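PDB 4TR9: fructose-bisphosphate aldolase, which is a class I aldolase of Plasmodium falciparum, a TIM-barrel protein whose chains come together in an assembly of four. Local coordinates for residues Phe150-Thr155 and Ile193-Ile198; Leu235-Met240 and Gly274-Ser279; Thr174-Ala179 and Phe221-Glu226. One frame throughout, in Å; residues are numbered along the deposited sequence. Where two conformers were deposited one is given.

From the N terminus, strand 150-157 runs into helix 168-187, strand 191-198 and helix 206-226, and then reaches strands 235-236 and 274-277. Interaction 1 closes the first loop, pairing the two strands of a beta-alpha-beta unit. Interaction 3 starts inside that loop, at 174-179, and ends beyond it at 221-226, so the two cross; Leu178 ties them together by packing against Trp153 and Thr155. Interaction 2 follows in series and joins 235-240 to 274-279, the edges at which the eight-stranded sheet closes into a barrel. Interactions 1 and 2 meet where the neighbouring strands 191-198 and 235-236 pair in the barrel wall, whereas interaction 3 lies in the outer helical layer.

Interaction 1 (Phe150-Thr155 and Ile193-Ile198); sequences FAKWRT and IVEPEI. With 38D (N'-[(E)-(2,4-dichlorophenyl)methylidene]-3,4-dihydroxybenzohydrazide), chain K.
Arg154 leaves strand 150-155 with CG anti to its backbone N (chi1 174°) and stays extended as far as NE, while Glu195 and Glu197 on strand 193-198 take the same anti position and reach out straight. Lys152 also starts anti but bends at chi2 and chi3. Two parallel strands thereby present a charged network on one face. Arg154 NE donates to Glu197 OE1 at 2.7 Å, in the guanidinium plane and nearly along the C-O axis, although the carboxylate plane is turned 64° from the guanidinium; the NH1 bond to the same oxygen is weak. Glu195 OE2 also lies in the guanidinium plane, at its edge, but 3.8 Å from Arg154 NE, a long salt bridge. Glu195 OE1 is buried without a hydrogen bond; its ion pair to Lys152 NZ is long at 3.6 Å and that to Lys237 NZ is long and weak, so these two cations probably stabilise its charge by field more than by direct bonding. The ligand 38D joins this group: its O07 comes 3.0 Å from Lys152 NZ, and its O03 makes a weak hydrogen bond of 3.4 Å to Glu195 OE2. The backbones are held by Ile193 N to Ala151 O and by Thr155 N to Glu195 O, the latter 2.9 Å long and nearly along the C=O axis. At the start of the pairing, Ile193 CD1 packs 3.6 Å from Phe150 CD1. Lys152 has a second partner in Asp40; on the other face, Trp153 and Thr155 pack against helix 168-187, while strand 235-236 bonds to the far edge of 193-198.

Interaction 2 (Leu235-Met240 and Gly274-Ser279); sequences LLKPNM and GVVFLS
Closure of the eight-stranded barrel falls between strands 235-236 and 274-277, the two edges of the sheet, beside the 38D pocket that Lys237 helps to line. The backbones are joined by one good hydrogen bond, from Val276 N to Leu236 O at 2.8 Å, nearly along the C=O axis. Further along, the bond from Leu278 N to Pro238 O is weak, and the two segments run 48° apart from end to end. Between these bonds, Lys237 CA makes a CA-H...O contact of 3.2 Å to Val276 O. Lys237 is fully extended from an anti CG (chi1 -173°), and its CE lies 3.7 Å from Leu278 CB as the two side chains cross at about a right angle. This sends NZ into the barrel interior, where it makes weak hydrogen bonds to Ser307 and to 38D and a long ion pair to Glu195. Lys237 lies just past strand 235-236, consistent with the TIM-barrel habit of placing sites at the C-terminal ends of the strands. Leu278 has its CG wedged between backbone N and carbonyl carbon, which puts CD2 3.6 Å from Lys237 O. On the other side of the backbone Val275 CG1 packs 3.5 Å from Pro238 CD and also covers one face of the Phe277 ring over its centre. The Met240 and Phe277 side chains cross at about a right angle, with Met240 CG 3.7 Å from Phe277 CD1 and the sulfur in an oblique Met-aromatic contact. A water bridges the diverging ends, accepting from Met240 N and donating to Leu278 O.

Interaction 3 (Thr174-Ala179 and Phe221-Glu226); sequences TAWGLA and FKALQE
Ala175 is the first residue of segment 174-179 to meet helix 221-226: its CB stands 3.8 Å from Ala223 CB, and its carbonyl O is 3.5 Å from the same methyl. Trp176 begins pointing away, but with CG anti to the backbone N (chi1 -167°) its indole swings back until CE3 lies 4.3 Å from Ala223 CB. Beyond this, the indole enters a subunit interface, where NE1 bonds to Glu173 of a neighbouring subunit and the ring meets His172 and Trp176 of that same subunit. Leu178 touches the second helix mainly through its carbonyl, near Leu224 CD2; its side chain packs on Val194 and Pro196 of the barrel sheet. Ala179 completes the contact, with CB 3.3 Å from Ala223 O and CA 3.9 Å from Leu224 CD2. The Ala223 methyl thus sits among Ala175, Trp176 and Ala179, and the small residues let the local axes approach to 8.0 Å at a crossing angle of -39°. A water lies within hydrogen-bonding distance of Ala179 O and Leu224 O, at the seam between the two backbones. Such close, obliquely running pairs are characteristic of successive outer helices in a TIM barrel, packed side by side around the sheet.

Interaction 1 (Phe150-Thr155 and Ile193-Ile198)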
loop_
_atom_site.group_PDB
_atom_site.type_symbol
_atom_site.label_atom_id
_atom_site.label_comp_id
_atom_site.label_asym_id
_atom_site.label_seq_id
_atom_site.Cartn_x
_atom_site.Cartn_y
_atom_site.Cartn_z
ATOM N N PHE A 150 7.040 16.488 25.621
ATOM C CA PHE A 150 7.271 15.550 24.528
ATOM C C PHE A 150 7.165 14.108 25.020
ATOM O O PHE A 150 7.382 13.828 26.199
ATOM C CB PHE A 150 8.633 15.806 23.865
ATOM C CG PHE A 150 9.822 15.436 24.713
ATOM C CD1 PHE A 150 10.426 14.195 24.581
ATOM C CD2 PHE A 150 10.357 16.341 25.616
ATOM C CE1 PHE A 150 11.527 13.856 25.348
ATOM C CE2 PHE A 150 11.460 16.008 26.384
ATOM C CZ PHE A 150 12.045 14.763 26.248
ATOM N N ALA A 151 6.815 13.200 24.114
ATOM C CA ALA A 151 6.586 11.806 24.482
ATOM C C ALA A 151 7.487 10.853 23.705
ATOM O O ALA A 151 8.156 11.253 22.752
ATOM C CB ALA A 151 5.125 11.441 24.268
ATOM N N LYS A 152 7.498 9.588 24.117
ATOM C CA LYS A 152 8.324 8.577 23.466
ATOM C C LYS A 152 7.579 7.247 23.341
ATOM O O LYS A 152 6.721 6.924 24.160
ATOM C CB LYS A 152 9.630 8.381 24.233
ATOM C CG LYS A 152 10.774 7.862 23.379
ATOM C CD LYS A 152 11.593 6.839 24.136
ATOM C CE LYS A 152 10.724 5.665 24.543
ATOM N NZ LYS A 152 11.496 4.627 25.268
ATOM N N TRP A 153 7.929 6.477 22.314
ATOM C CA TRP A 153 7.228 5.241 21.980
ATOM C C TRP A 153 8.191 4.309 21.256
ATOM O O TRP A 153 8.524 4.531 20.092
ATOM C CB TRP A 153 5.999 5.558 21.121
ATOM C CG TRP A 153 5.209 4.394 20.565
ATOM C CD1 TRP A 153 5.631 3.476 19.646
ATOM C CD2 TRP A 153 3.837 4.080 20.841
ATOM N NE1 TRP A 153 4.619 2.593 19.358
ATOM C CE2 TRP A 153 3.507 2.942 20.076
ATOM C CE3 TRP A 153 2.861 4.639 21.674
ATOM C CZ2 TRP A 153 2.241 2.356 20.115
ATOM C CZ3 TRP A 153 1.604 4.056 21.710
ATOM C CH2 TRP A 153 1.305 2.927 20.936
ATOM N N ARG A 154 8.644 3.271 21.950
ATOM C CA ARG A 154 9.684 2.392 21.422
ATOM C C ARG A 154 9.130 1.146 20.737
ATOM O O ARG A 154 8.371 0.383 21.330
ATOM C CB ARG A 154 10.639 1.978 22.542
ATOM C CG ARG A 154 11.685 0.955 22.126
ATOM C CD ARG A 154 12.661 0.686 23.259
ATOM N NE ARG A 154 13.646 -0.335 22.917
ATOM C CZ ARG A 154 13.542 -1.617 23.253
ATOM N NH1 ARG A 154 14.488 -2.476 22.900
ATOM N NH2 ARG A 154 12.491 -2.040 23.942
ATOM N N THR A 155 9.526 0.948 19.484
ATOM C CA THR A 155 9.177 -0.258 18.745
ATOM C C THR A 155 10.453 -1.007 18.378
ATOM O O THR A 155 11.510 -0.397 18.213
ATOM C CB THR A 155 8.372 0.063 17.473
ATOM O OG1 THR A 155 7.493 1.165 17.726
ATOM C CG2 THR A 155 7.553 -1.144 17.042
ATOM N N ILE A 193 8.406 11.365 19.872
ATOM C CA ILE A 193 9.687 10.801 19.468
ATOM C C ILE A 193 9.458 9.420 18.865
ATOM O O ILE A 193 9.178 8.455 19.578
ATOM C CB ILE A 193 10.673 10.705 20.645
ATOM C CG1 ILE A 193 11.017 12.102 21.164
ATOM C CG2 ILE A 193 11.938 9.982 20.219
ATOM C CD1 ILE A 193 12.106 12.110 22.212
ATOM N N VAL A 194 9.562 9.340 17.544
ATOM C CA VAL A 194 9.336 8.090 16.830
ATOM C C VAL A 194 10.568 7.197 16.904
ATOM O O VAL A 194 11.626 7.541 16.379
ATOM C CB VAL A 194 8.973 8.347 15.358
ATOM C CG1 VAL A 194 8.754 7.033 14.627
ATOM C CG2 VAL A 194 7.739 9.230 15.267
ATOM N N GLU A 195 10.426 6.049 17.559
ATOM C CA GLU A 195 11.555 5.146 17.754
ATOM C C GLU A 195 11.313 3.773 17.130
ATOM O O GLU A 195 10.771 2.877 17.778
ATOM C CB GLU A 195 11.860 4.993 19.247
ATOM C CG GLU A 195 13.078 4.131 19.551
ATOM C CD GLU A 195 13.315 3.959 21.038
ATOM O OE1 GLU A 195 12.628 4.635 21.832
ATOM O OE2 GLU A 195 14.188 3.147 21.414
ATOM N N PRO A 196 11.701 3.613 15.857
ATOM C CA PRO A 196 11.698 2.305 15.198
ATOM C C PRO A 196 13.046 1.605 15.352
ATOM O O PRO A 196 13.786 1.471 14.377
ATOM C CB PRO A 196 11.425 2.659 13.736
ATOM C CG PRO A 196 12.075 3.996 13.571
ATOM C CD PRO A 196 11.980 4.703 14.906
ATOM N N GLU A 197 13.361 1.170 16.568
ATOM C CA GLU A 197 14.665 0.582 16.845
ATOM C C GLU A 197 14.857 -0.768 16.166
ATOM O O GLU A 197 14.080 -1.700 16.375
ATOM C CB GLU A 197 14.882 0.424 18.350
ATOM C CG GLU A 197 16.217 -0.220 18.700
ATOM C CD GLU A 197 16.386 -0.459 20.185
ATOM O OE1 GLU A 197 15.446 -0.154 20.950
ATOM O OE2 GLU A 197 17.459 -0.955 20.588
ATOM N N ILE A 198 15.902 -0.859 15.352
ATOM C CA ILE A 198 16.308 -2.126 14.764
ATOM C C ILE A 198 17.473 -2.704 15.559
ATOM O O ILE A 198 18.544 -2.099 15.633
ATOM C CB ILE A 198 16.717 -1.965 13.292
ATOM C CG1 ILE A 198 15.541 -1.442 12.466
ATOM C CG2 ILE A 198 17.209 -3.285 12.734
ATOM C CD1 ILE A 198 15.858 -1.268 11.001
HETATM N N12 38D K . 13.228 -2.647 28.052
HETATM C C13 38D K . 14.424 -3.369 27.719
HETATM C C15 38D K . 13.379 -5.348 28.821
HETATM C C17 38D K . 13.880 -7.597 28.168
HETATM C C20 38D K . 14.945 -5.773 27.035
HETATM C C01 38D K . 14.045 1.271 26.432
HETATM C C02 38D K . 14.383 2.517 25.904
HETATM O O03 38D K . 15.069 2.631 24.676
HETATM C C04 38D K . 14.039 3.669 26.599
HETATM C C05 38D K . 13.366 3.580 27.804
HETATM C C06 38D K . 13.030 2.345 28.329
HETATM O O07 38D K . 14.371 4.944 26.087
HETATM C C08 38D K . 13.363 1.198 27.640
HETATM C C09 38D K . 12.983 -0.151 28.259
HETATM O O10 38D K . 12.309 -0.187 29.282
HETATM N N11 38D K . 13.457 -1.342 27.610
HETATM C C14 38D K . 14.246 -4.878 27.854
HETATM C C16 38D K . 13.191 -6.712 28.981
HETATM CL CL1 38D K . 13.625 -9.304 28.389
HETATM C C19 38D K . 14.755 -7.139 27.197
HETATM CL CL2 38D K . 16.051 -5.218 25.807
#

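Interaction 2 (Leu235-Met240 and Gly274-Ser279)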
loop_
_atom_site.group_PDB
_atom_site.type_symbol
_atom_site.label_atom_id
_atom_site.label_comp_id
_atom_site.label_asym_id
_atom_site.label_seq_id
_atom_site.Cartn_x
_atom_site.Cartn_y
_atom_site.Cartn_z
ATOM N N LEU A 235 10.271 14.038 16.181
ATOM C CA LEU A 235 11.670 13.631 16.230
ATOM C C LEU A 235 11.798 12.150 15.898
ATOM O O LEU A 235 10.855 11.381 16.082
ATOM C CB LEU A 235 12.276 13.918 17.606
ATOM C CG LEU A 235 12.503 15.386 17.981
ATOM C CD1 LEU A 235 13.065 15.496 19.391
ATOM C CD2 LEU A 235 13.426 16.067 16.979
ATOM N N LEU A 236 12.967 11.756 15.408
ATOM C CA LEU A 236 13.221 10.364 15.061
ATOM C C LEU A 236 14.288 9.768 15.967
ATOM O O LEU A 236 15.350 10.360 16.160
ATOM C CB LEU A 236 13.646 10.244 13.597
ATOM C CG LEU A 236 13.940 8.837 13.067
ATOM C CD1 LEU A 236 12.697 7.964 13.128
ATOM C CD2 LEU A 236 14.486 8.901 11.649
ATOM N N LYS A 237 14.005 8.595 16.523
ATOM C CA LYS A 237 14.974 7.901 17.364
ATOM C C LYS A 237 15.306 6.528 16.788
ATOM O O LYS A 237 14.780 5.513 17.243
ATOM C CB LYS A 237 14.449 7.765 18.796
ATOM C CG LYS A 237 15.464 7.203 19.783
ATOM C CD LYS A 237 14.920 7.204 21.202
ATOM C CE LYS A 237 15.938 6.646 22.184
ATOM N NZ LYS A 237 15.446 6.704 23.588
ATOM N N PRO A 238 16.177 6.495 15.770
ATOM C CA PRO A 238 16.573 5.239 15.137
ATOM C C PRO A 238 17.881 4.707 15.703
ATOM O O PRO A 238 18.512 5.366 16.531
ATOM C CB PRO A 238 16.742 5.644 13.679
ATOM C CG PRO A 238 17.312 7.032 13.782
ATOM C CD PRO A 238 16.742 7.650 15.052
ATOM N N ASN A 239 18.280 3.524 15.256
ATOM C CA ASN A 239 19.577 2.975 15.614
ATOM C C ASN A 239 20.627 3.401 14.600
ATOM O O ASN A 239 20.308 3.644 13.436
ATOM C CB ASN A 239 19.515 1.452 15.693
ATOM C CG ASN A 239 19.122 0.818 14.374
ATOM O OD1 ASN A 239 18.213 1.291 13.691
ATOM N ND2 ASN A 239 19.814 -0.252 14.002
ATOM N N MET A 240 21.875 3.501 15.040
ATOM C CA MET A 240 22.971 3.781 14.125
ATOM C C MET A 240 23.165 2.599 13.184
ATOM O O MET A 240 23.066 1.445 13.599
ATOM C CB MET A 240 24.263 4.070 14.890
ATOM C CG MET A 240 24.219 5.329 15.738
ATOM S SD MET A 240 25.773 5.611 16.607
ATOM C CE MET A 240 25.417 7.149 17.452
ATOM N N GLY A 274 15.329 17.269 13.657
ATOM C CA GLY A 274 16.488 16.528 14.114
ATOM C C GLY A 274 16.276 15.037 14.285
ATOM O O GLY A 274 15.158 14.531 14.180
ATOM N N VAL A 275 17.372 14.332 14.549
ATOM C CA VAL A 275 17.346 12.894 14.776
ATOM C C VAL A 275 18.141 12.546 16.031
ATOM O O VAL A 275 19.322 12.880 16.139
ATOM C CB VAL A 275 17.918 12.122 13.571
ATOM C CG1 VAL A 275 18.205 10.680 13.944
ATOM C CG2 VAL A 275 16.966 12.201 12.387
ATOM N N VAL A 276 17.489 11.884 16.981
ATOM C CA VAL A 276 18.126 11.537 18.246
ATOM C C VAL A 276 18.469 10.048 18.314
ATOM O O VAL A 276 17.599 9.208 18.540
ATOM C CB VAL A 276 17.230 11.922 19.443
ATOM C CG1 VAL A 276 17.399 13.393 19.777
ATOM C CG2 VAL A 276 15.768 11.610 19.148
ATOM N N PHE A 277 19.744 9.727 18.120
ATOM C CA PHE A 277 20.185 8.334 18.102
ATOM C C PHE A 277 20.087 7.665 19.470
ATOM O O PHE A 277 20.171 8.324 20.506
ATOM C CB PHE A 277 21.624 8.238 17.591
ATOM C CG PHE A 277 21.775 8.578 16.139
ATOM C CD1 PHE A 277 21.386 7.677 15.161
ATOM C CD2 PHE A 277 22.310 9.793 15.750
ATOM C CE1 PHE A 277 21.524 7.985 13.822
ATOM C CE2 PHE A 277 22.451 10.107 14.411
ATOM C CZ PHE A 277 22.057 9.201 13.447
ATOM N N LEU A 278 19.907 6.348 19.458
ATOM C CA LEU A 278 19.900 5.563 20.684
ATOM C C LEU A 278 21.215 4.803 20.818
ATOM O O LEU A 278 21.761 4.314 19.830
ATOM C CB LEU A 278 18.706 4.604 20.706
ATOM C CG LEU A 278 18.522 3.633 19.535
ATOM C CD1 LEU A 278 19.184 2.289 19.815
ATOM C CD2 LEU A 278 17.044 3.451 19.218
ATOM N N SER A 279 21.721 4.710 22.044
ATOM C CA SER A 279 23.003 4.064 22.296
ATOM C C SER A 279 22.938 2.564 22.032
ATOM O O SER A 279 23.878 1.980 21.495
ATOM C CB SER A 279 23.461 4.324 23.734
ATOM O OG SER A 279 22.510 3.849 24.670
HETATM O O HOH W 1 22.402 3.316 17.642
#

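Interaction 3 (Thr174-Ala179 and Phe221-Glu226)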
loop_
_atom_site.group_PDB
_atom_site.type_symbol
_atom_site.label_atom_id
_atom_site.label_comp_id
_atom_site.label_asym_id
_atom_site.label_seq_id
_atom_site.Cartn_x
_atom_site.Cartn_y
_atom_site.Cartn_z
ATOM N N THR A 174 4.839 -1.959 12.905
ATOM C CA THR A 174 5.734 -1.009 13.550
ATOM C C THR A 174 5.460 0.403 13.049
ATOM O O THR A 174 5.288 1.331 13.838
ATOM C CB THR A 174 7.212 -1.364 13.295
ATOM O OG1 THR A 174 7.578 -2.498 14.091
ATOM C CG2 THR A 174 8.116 -0.192 13.646
ATOM N N ALA A 175 5.406 0.549 11.729
ATOM C CA ALA A 175 5.214 1.850 11.100
ATOM C C ALA A 175 3.865 2.467 11.457
ATOM O O ALA A 175 3.790 3.638 11.826
ATOM C CB ALA A 175 5.354 1.727 9.589
ATOM N N TRP A 176 2.800 1.678 11.346
ATOM C CA TRP A 176 1.457 2.176 11.620
ATOM C C TRP A 176 1.265 2.455 13.107
ATOM O O TRP A 176 0.559 3.391 13.485
ATOM C CB TRP A 176 0.400 1.184 11.130
ATOM C CG TRP A 176 -0.980 1.762 11.106
ATOM C CD1 TRP A 176 -1.967 1.573 12.031
ATOM C CD2 TRP A 176 -1.527 2.638 10.112
ATOM N NE1 TRP A 176 -3.095 2.271 11.670
ATOM C CE2 TRP A 176 -2.849 2.934 10.495
ATOM C CE3 TRP A 176 -1.024 3.198 8.932
ATOM C CZ2 TRP A 176 -3.676 3.766 9.744
ATOM C CZ3 TRP A 176 -1.847 4.023 8.187
ATOM C CH2 TRP A 176 -3.158 4.299 8.595
ATOM N N GLY A 177 1.895 1.637 13.945
ATOM C CA GLY A 177 1.839 1.827 15.383
ATOM C C GLY A 177 2.472 3.144 15.786
ATOM O O GLY A 177 1.896 3.912 16.557
ATOM N N LEU A 178 3.663 3.403 15.255
ATOM C CA LEU A 178 4.349 4.669 15.479
ATOM C C LEU A 178 3.546 5.821 14.890
ATOM O O LEU A 178 3.535 6.927 15.431
ATOM C CB LEU A 178 5.750 4.638 14.866
ATOM C CG LEU A 178 6.785 3.731 15.533
ATOM C CD1 LEU A 178 7.922 3.426 14.572
ATOM C CD2 LEU A 178 7.317 4.377 16.800
ATOM N N ALA A 179 2.870 5.547 13.779
ATOM C CA ALA A 179 2.083 6.557 13.084
ATOM C C ALA A 179 0.908 7.044 13.927
ATOM O O ALA A 179 0.704 8.249 14.081
ATOM C CB ALA A 179 1.585 6.010 11.755
ATOM N N PHE A 221 8.008 6.659 7.718
ATOM C CA PHE A 221 7.621 7.999 7.288
ATOM C C PHE A 221 6.397 7.968 6.381
ATOM O O PHE A 221 5.599 8.904 6.375
ATOM C CB PHE A 221 8.784 8.695 6.581
ATOM C CG PHE A 221 9.784 9.302 7.520
ATOM C CD1 PHE A 221 9.600 10.584 8.009
ATOM C CD2 PHE A 221 10.901 8.590 7.922
ATOM C CE1 PHE A 221 10.515 11.148 8.880
ATOM C CE2 PHE A 221 11.819 9.147 8.792
ATOM C CZ PHE A 221 11.626 10.428 9.271
ATOM N N LYS A 222 6.253 6.891 5.614
ATOM C CA LYS A 222 5.072 6.717 4.779
ATOM C C LYS A 222 3.829 6.680 5.655
ATOM O O LYS A 222 2.869 7.408 5.416
ATOM C CB LYS A 222 5.174 5.442 3.941
ATOM C CG LYS A 222 3.976 5.194 3.035
ATOM C CD LYS A 222 3.732 6.371 2.105
ATOM C CE LYS A 222 2.742 6.016 1.005
ATOM N NZ LYS A 222 1.421 5.584 1.538
ATOM N N ALA A 223 3.865 5.838 6.684
ATOM C CA ALA A 223 2.761 5.739 7.629
ATOM C C ALA A 223 2.567 7.054 8.379
ATOM O O ALA A 223 1.450 7.403 8.757
ATOM C CB ALA A 223 2.999 4.599 8.607
ATOM N N LEU A 224 3.661 7.782 8.585
ATOM C CA LEU A 224 3.603 9.056 9.294
ATOM C C LEU A 224 2.825 10.110 8.514
ATOM O O LEU A 224 2.073 10.892 9.096
ATOM C CB LEU A 224 5.011 9.571 9.600
ATOM C CG LEU A 224 5.720 8.948 10.805
ATOM C CD1 LEU A 224 7.072 9.604 11.031
ATOM C CD2 LEU A 224 4.858 9.049 12.055
ATOM N N GLN A 225 3.000 10.127 7.197
ATOM C CA GLN A 225 2.372 11.149 6.368
ATOM C C GLN A 225 0.923 10.805 6.035
ATOM O O GLN A 225 0.138 11.685 5.680
ATOM C CB GLN A 225 3.177 11.361 5.086
ATOM C CG GLN A 225 4.622 11.756 5.341
ATOM C CD GLN A 225 5.136 12.781 4.352
ATOM O OE1 GLN A 225 4.392 13.269 3.501
ATOM N NE2 GLN A 225 6.416 13.120 4.464
ATOM N N GLU A 226 0.567 9.531 6.152
ATOM C CA GLU A 226 -0.801 9.114 5.881
ATOM C C GLU A 226 -1.714 9.441 7.059
ATOM O O GLU A 226 -2.921 9.611 6.886
ATOM C CB GLU A 226 -0.858 7.622 5.556
ATOM C CG GLU A 226 -0.065 7.243 4.314
ATOM C CD GLU A 226 -0.199 8.270 3.203
ATOM O OE1 GLU A 226 -1.322 8.451 2.687
ATOM O OE2 GLU A 226 0.819 8.902 2.850
HETATM O O HOH W 2 1.525 9.219 11.596
#